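Local structure of SA0254 protein (Staphylococcus aureus subsp. aureus, 2OOI) at the interface of chains A and B. The protein is of unknown function but carries a UTRA domain, a domain that in GntR-family transcription regulators typically binds small-molecule effectors. Sequence-based numbering; all coordinates share one arbitrary frame. Chains: chain A/B, SA0254 protein.

Contact 1: the interface of chains A and B. Residues chain A 108-109, 126-128, 151; chain B 108-109, 126-128, 151.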
loop_
_atom_site.group_PDB
_atom_site.type_symbol
_atom_site.label_atom_id
_atom_site.label_comp_id
_atom_site.label_asym_id
_atom_site.label_seq_id
_atom_site.Cartn_x
_atom_site.Cartn_y
_atom_site.Cartn_z
ATOM N N VAL A 108 7.900 -3.172 2.692
ATOM C CA VAL A 108 8.945 -2.180 2.756
ATOM C C VAL A 108 10.236 -2.954 2.975
ATOM O O VAL A 108 10.231 -3.992 3.622
ATOM C CB VAL A 108 8.678 -1.164 3.918
ATOM C CG1 VAL A 108 9.922 -0.353 4.236
ATOM C CG2 VAL A 108 7.485 -0.273 3.575
ATOM N N ASP A 109 11.342 -2.437 2.462
ATOM C CA ASP A 109 12.620 -3.112 2.588
ATOM C C ASP A 109 13.766 -2.118 2.466
ATOM O O ASP A 109 13.535 -0.938 2.203
ATOM C CB ASP A 109 12.746 -4.154 1.463
ATOM C CG ASP A 109 13.680 -5.301 1.811
ATOM O OD1 ASP A 109 14.372 -5.289 2.833
ATOM O OD2 ASP A 109 13.718 -6.264 1.053
ATOM N N PRO A 126 15.446 2.953 2.685
ATOM C CA PRO A 126 14.165 2.323 2.481
ATOM C C PRO A 126 13.714 2.313 1.032
ATOM O O PRO A 126 14.178 3.104 0.218
ATOM C CB PRO A 126 13.210 3.207 3.298
ATOM C CG PRO A 126 14.055 3.887 4.269
ATOM C CD PRO A 126 15.316 4.149 3.534
ATOM N N CYS A 127 12.799 1.407 0.736
ATOM C CA CYS A 127 12.131 1.362 -0.556
ATOM C C CYS A 127 10.850 0.572 -0.341
ATOM O O CYS A 127 10.670 -0.013 0.716
ATOM C CB CYS A 127 13.005 0.667 -1.597
ATOM S SG CYS A 127 13.268 -1.101 -1.253
ATOM N N LEU A 128 9.964 0.594 -1.335
ATOM C CA LEU A 128 8.787 -0.245 -1.370
ATOM C C LEU A 128 8.979 -1.289 -2.464
ATOM O O LEU A 128 9.285 -0.931 -3.608
ATOM C CB LEU A 128 7.547 0.580 -1.689
ATOM C CG LEU A 128 6.259 -0.204 -1.390
ATOM C CD1 LEU A 128 6.059 -0.345 0.171
ATOM C CD2 LEU A 128 5.037 0.399 -2.067
ATOM N N TYR A 151 11.640 5.974 -2.194
ATOM C CA TYR A 151 10.834 6.119 -0.975
ATOM C C TYR A 151 10.316 7.535 -0.696
ATOM O O TYR A 151 9.277 7.652 -0.099
ATOM C CB TYR A 151 11.537 5.531 0.253
ATOM C CG TYR A 151 12.589 6.396 0.903
ATOM C CD1 TYR A 151 12.341 7.004 2.129
ATOM C CD2 TYR A 151 13.839 6.578 0.314
ATOM C CE1 TYR A 151 13.302 7.786 2.747
ATOM C CE2 TYR A 151 14.810 7.355 0.924
ATOM C CZ TYR A 151 14.535 7.950 2.144
ATOM O OH TYR A 151 15.481 8.707 2.776
ATOM N N VAL B 108 6.710 5.405 2.347
ATOM C CA VAL B 108 7.788 4.681 3.017
ATOM C C VAL B 108 8.713 5.747 3.553
ATOM O O VAL B 108 8.877 6.771 2.910
ATOM C CB VAL B 108 8.507 3.726 2.022
ATOM C CG1 VAL B 108 9.799 3.144 2.608
ATOM C CG2 VAL B 108 7.551 2.656 1.616
ATOM N N ASP B 109 9.288 5.514 4.734
ATOM C CA ASP B 109 10.152 6.498 5.398
ATOM C C ASP B 109 11.155 5.766 6.304
ATOM O O ASP B 109 11.145 4.524 6.384
ATOM C CB ASP B 109 9.294 7.467 6.231
ATOM C CG ASP B 109 10.003 8.808 6.564
ATOM O OD1 ASP B 109 11.190 9.029 6.221
ATOM O OD2 ASP B 109 9.344 9.683 7.193
ATOM N N PRO B 126 13.936 1.219 7.767
ATOM C CA PRO B 126 12.717 1.545 7.050
ATOM C C PRO B 126 11.411 1.248 7.802
ATOM O O PRO B 126 11.370 0.383 8.693
ATOM C CB PRO B 126 12.792 0.653 5.801
ATOM C CG PRO B 126 14.210 0.190 5.707
ATOM C CD PRO B 126 14.693 0.148 7.118
ATOM N N CYS B 127 10.353 1.973 7.433
ATOM C CA CYS B 127 8.991 1.684 7.922
ATOM C C CYS B 127 7.978 2.054 6.845
ATOM O O CYS B 127 8.356 2.617 5.821
ATOM C CB CYS B 127 8.697 2.479 9.198
ATOM S SG CYS B 127 8.958 4.284 9.005
ATOM N N LEU B 128 6.709 1.717 7.078
ATOM C CA LEU B 128 5.577 2.263 6.331
ATOM C C LEU B 128 4.838 3.199 7.261
ATOM O O LEU B 128 4.453 2.796 8.364
ATOM C CB LEU B 128 4.613 1.150 5.879
ATOM C CG LEU B 128 3.587 1.517 4.788
ATOM C CD1 LEU B 128 4.309 1.823 3.490
ATOM C CD2 LEU B 128 2.558 0.423 4.542
ATOM N N TYR B 151 8.852 -3.011 9.352
ATOM C CA TYR B 151 9.027 -3.288 7.934
ATOM C C TYR B 151 9.190 -4.755 7.548
ATOM O O TYR B 151 8.895 -5.111 6.407
ATOM C CB TYR B 151 10.141 -2.451 7.334
ATOM C CG TYR B 151 11.517 -2.999 7.509
ATOM C CD1 TYR B 151 12.161 -3.627 6.461
ATOM C CD2 TYR B 151 12.193 -2.869 8.717
ATOM C CE1 TYR B 151 13.425 -4.134 6.618
ATOM C CE2 TYR B 151 13.456 -3.354 8.870
ATOM C CZ TYR B 151 14.066 -3.990 7.817
ATOM O OH TYR B 151 15.331 -4.486 7.949
HETATM O O HOH W 1 6.902 -4.113 5.002
#

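Contact 2: the interface of chains A and B. Residues chain A 5, 106, 128, 155-156, 158; chain B 104, 106, 128, 158.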
loop_
_atom_site.group_PDB
_atom_site.type_symbol
_atom_site.label_atom_id
_atom_site.label_comp_id
_atom_site.label_asym_id
_atom_site.label_seq_id
_atom_site.Cartn_x
_atom_site.Cartn_y
_atom_site.Cartn_z
ATOM N N VAL A 5 -3.498 3.105 -5.970
ATOM C CA VAL A 5 -3.238 1.676 -6.206
ATOM C C VAL A 5 -4.464 0.828 -6.554
ATOM O O VAL A 5 -4.319 -0.204 -7.186
ATOM C CB VAL A 5 -2.589 0.978 -4.955
ATOM C CG1 VAL A 5 -1.771 -0.211 -5.398
ATOM C CG2 VAL A 5 -1.715 1.939 -4.141
ATOM N N PHE A 106 2.727 -5.956 -1.531
ATOM C CA PHE A 106 3.896 -5.123 -1.221
ATOM C C PHE A 106 4.435 -5.142 0.234
ATOM O O PHE A 106 3.741 -5.464 1.203
ATOM C CB PHE A 106 3.649 -3.698 -1.672
ATOM C CG PHE A 106 2.511 -3.030 -0.973
ATOM C CD1 PHE A 106 2.736 -2.265 0.179
ATOM C CD2 PHE A 106 1.223 -3.125 -1.480
ATOM C CE1 PHE A 106 1.678 -1.611 0.828
ATOM C CE2 PHE A 106 0.156 -2.469 -0.847
ATOM C CZ PHE A 106 0.388 -1.707 0.308
ATOM N N LEU A 128 9.964 0.594 -1.335
ATOM C CA LEU A 128 8.787 -0.245 -1.370
ATOM C C LEU A 128 8.979 -1.289 -2.464
ATOM O O LEU A 128 9.285 -0.931 -3.608
ATOM C CB LEU A 128 7.547 0.580 -1.689
ATOM C CG LEU A 128 6.259 -0.204 -1.390
ATOM C CD1 LEU A 128 6.059 -0.345 0.171
ATOM C CD2 LEU A 128 5.037 0.399 -2.067
ATOM N N GLN A 155 4.347 8.353 -3.140
ATOM C CA GLN A 155 3.334 8.677 -2.132
ATOM C C GLN A 155 2.068 8.020 -2.612
ATOM O O GLN A 155 1.765 8.125 -3.761
ATOM C CB GLN A 155 3.130 10.172 -2.093
ATOM C CG GLN A 155 4.431 10.978 -2.039
ATOM C CD GLN A 155 5.138 10.812 -0.702
ATOM O OE1 GLN A 155 4.508 10.943 0.372
ATOM N NE2 GLN A 155 6.454 10.527 -0.748
ATOM N N PHE A 156 1.346 7.313 -1.760
ATOM C CA PHE A 156 0.247 6.469 -2.218
ATOM C C PHE A 156 -1.062 6.829 -1.560
ATOM O O PHE A 156 -1.090 7.418 -0.470
ATOM C CB PHE A 156 0.547 4.991 -1.947
ATOM C CG PHE A 156 1.800 4.497 -2.623
ATOM C CD1 PHE A 156 3.054 4.700 -2.049
ATOM C CD2 PHE A 156 1.734 3.835 -3.844
ATOM C CE1 PHE A 156 4.212 4.235 -2.685
ATOM C CE2 PHE A 156 2.876 3.378 -4.464
ATOM C CZ PHE A 156 4.114 3.578 -3.893
ATOM N N ILE A 158 -5.388 5.352 -1.291
ATOM C CA ILE A 158 -6.482 4.503 -1.729
ATOM C C ILE A 158 -7.778 4.885 -1.006
ATOM O O ILE A 158 -7.733 5.319 0.130
ATOM C CB ILE A 158 -6.086 3.008 -1.685
ATOM C CG1 ILE A 158 -4.964 2.674 -2.639
ATOM C CG2 ILE A 158 -7.260 2.082 -1.981
ATOM C CD1 ILE A 158 -4.466 1.275 -2.376
ATOM N N ILE B 104 -7.191 6.284 2.672
ATOM C CA ILE B 104 -5.927 5.733 3.124
ATOM C C ILE B 104 -4.780 6.407 2.387
ATOM O O ILE B 104 -4.817 6.563 1.171
ATOM C CB ILE B 104 -5.884 4.259 2.842
ATOM C CG1 ILE B 104 -6.841 3.517 3.772
ATOM C CG2 ILE B 104 -4.470 3.744 2.988
ATOM C CD1 ILE B 104 -7.249 2.138 3.260
ATOM N N PHE B 106 -0.442 6.217 2.176
ATOM C CA PHE B 106 0.791 5.652 2.718
ATOM C C PHE B 106 2.064 5.990 1.969
ATOM O O PHE B 106 2.070 6.167 0.755
ATOM C CB PHE B 106 0.636 4.162 2.967
ATOM C CG PHE B 106 0.450 3.329 1.721
ATOM C CD1 PHE B 106 1.560 2.878 0.990
ATOM C CD2 PHE B 106 -0.824 2.898 1.341
ATOM C CE1 PHE B 106 1.403 2.074 -0.129
ATOM C CE2 PHE B 106 -0.999 2.106 0.212
ATOM C CZ PHE B 106 0.127 1.675 -0.521
ATOM N N LEU B 128 6.709 1.717 7.078
ATOM C CA LEU B 128 5.577 2.263 6.331
ATOM C C LEU B 128 4.838 3.199 7.261
ATOM O O LEU B 128 4.453 2.796 8.364
ATOM C CB LEU B 128 4.613 1.150 5.879
ATOM C CG LEU B 128 3.587 1.517 4.788
ATOM C CD1 LEU B 128 4.309 1.823 3.490
ATOM C CD2 LEU B 128 2.558 0.423 4.542
ATOM N N ILE B 158 -3.418 -6.285 -1.934
ATOM C CA ILE B 158 -4.645 -5.666 -2.446
ATOM C C ILE B 158 -5.258 -6.542 -3.530
ATOM O O ILE B 158 -4.567 -6.946 -4.468
ATOM C CB ILE B 158 -4.427 -4.290 -3.045
ATOM C CG1 ILE B 158 -3.800 -3.353 -2.017
ATOM C CG2 ILE B 158 -5.756 -3.726 -3.536
ATOM C CD1 ILE B 158 -3.754 -1.897 -2.482
#

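Contact 1: the interface of chains A and B
Each tyrosine ring of this two-fold patch is packed from within its own chain and meets the partner at its rim. On one face of the A:Tyr151 ring sits A:Pro126 CD, 4.0 Å above the plane and over its centre; B:Pro126 CD lies over the B:Tyr151 ring in the same manner. At the edge, in plane, comes a backbone carbonyl of the other chain: A:Val108 O lies 3.5 Å from B:Tyr151 CD1, and B:Val108 O approaches A:Tyr151 equivalently. The tyrosine CG takes the crowded position between backbone N and carbonyl carbon (chi1 81° in A:Tyr151), and the CB methylene packs on the opposing valine.

Valine carries the apolar core. In A:Val108, CG1 is anti to the backbone N (chi1 165°) and reaches B:Pro126 CB at 3.4 Å, while CG2, anti to the carbonyl carbon, meets B:Val108 CG2 tip to tip at 3.5 Å. The CG2 branch of B:Val108 also touches A:Leu128 CD1 at 3.6 Å, the two side chains crossing obliquely. Beside the valines the proline rings cross obliquely as well, with A:Pro126 CB 3.6 Å from B:Pro126 CB.

Polar closure is indirect. Water 1 lies 2.7 Å from A:Val108 N, with a nearly straight 178° at the hydrogen, and 2.6 Å from B:Tyr151 O, so it bridges amide and carbonyl across the boundary. The carbonyls A:Tyr151 O and B:Val108 O approach each other directly; both can only accept, so no hydrogen bond joins them.

With A:Val108 and B:Val108 hiding the most surface here, the patch acts as an apolar clasp that joins the ends of strands 99-110, the starts of strands 126-136 and the loop residue Tyr151 of each chain in the deposited dimer, plausibly the functional one.

Contact 2: the interface of chains A and B
Two phenylalanines from strands 99-110 point at each other tip to tip, with A:Phe106 CZ 3.5 Å from B:Phe106 CZ. Both set CG in the crowded position between backbone N and carbonyl carbon (chi1 63° and 66°), which turns each ring toward its counterpart in the other chain. A:Phe156 crosses B:Phe106 obliquely: its CB methylene stands over the face of the B:Phe106 ring, 3.6 Å from the centroid, in a CH-pi contact. The A:Phe156 ring in turn presents its edge, in plane, to the carbonyl B:Phe106 O.

A second tip-to-tip pair joins A:Ile158 and B:Ile158 through their CD1 methyls. Both isoleucines put CG1 anti to the carbonyl carbon and extend CD1 nearly fully (chi2 170° in A:Ile158). A:Val5 borders this pair, its CG1 being 3.9 Å from B:Ile158 CD1.

Backbone bonds fix the register. A:Phe156 N donates to B:Phe106 O at 2.9 Å, in the carbonyl plane, whereas B:Phe106 N reaches A:Phe156 O at 3.0 Å from above that carbonyl's plane. Further along, A:Ile158 N donates to B:Ile104 O at 2.8 Å. In return, B:Ile104 N donates to A:Ile158 O at 2.8 Å, nearly along the C=O axis. These antiparallel bridges add strand 155-160 of chain A to the partner's sheet, an exchange that likely secures the dimer.

The centres of the C-alpha atoms of contact 1 and contact 2 lie about 11 Å apart, and both include A:Leu128 and B:Leu128. They also draw on the same elements, strands 99-110 and 126-136 of each chain, so they form neighbouring zones of one continuous two-fold interface. Both pack side chains across the boundary, and contact 2 alone of the two also pairs main chains. Because strand 99-110 serves both, its pairing in contact 2 may help set the position of the packing in contact 1. Together they suggest a dimer built by strand exchange, although the crystal alone does not prove its state in solution.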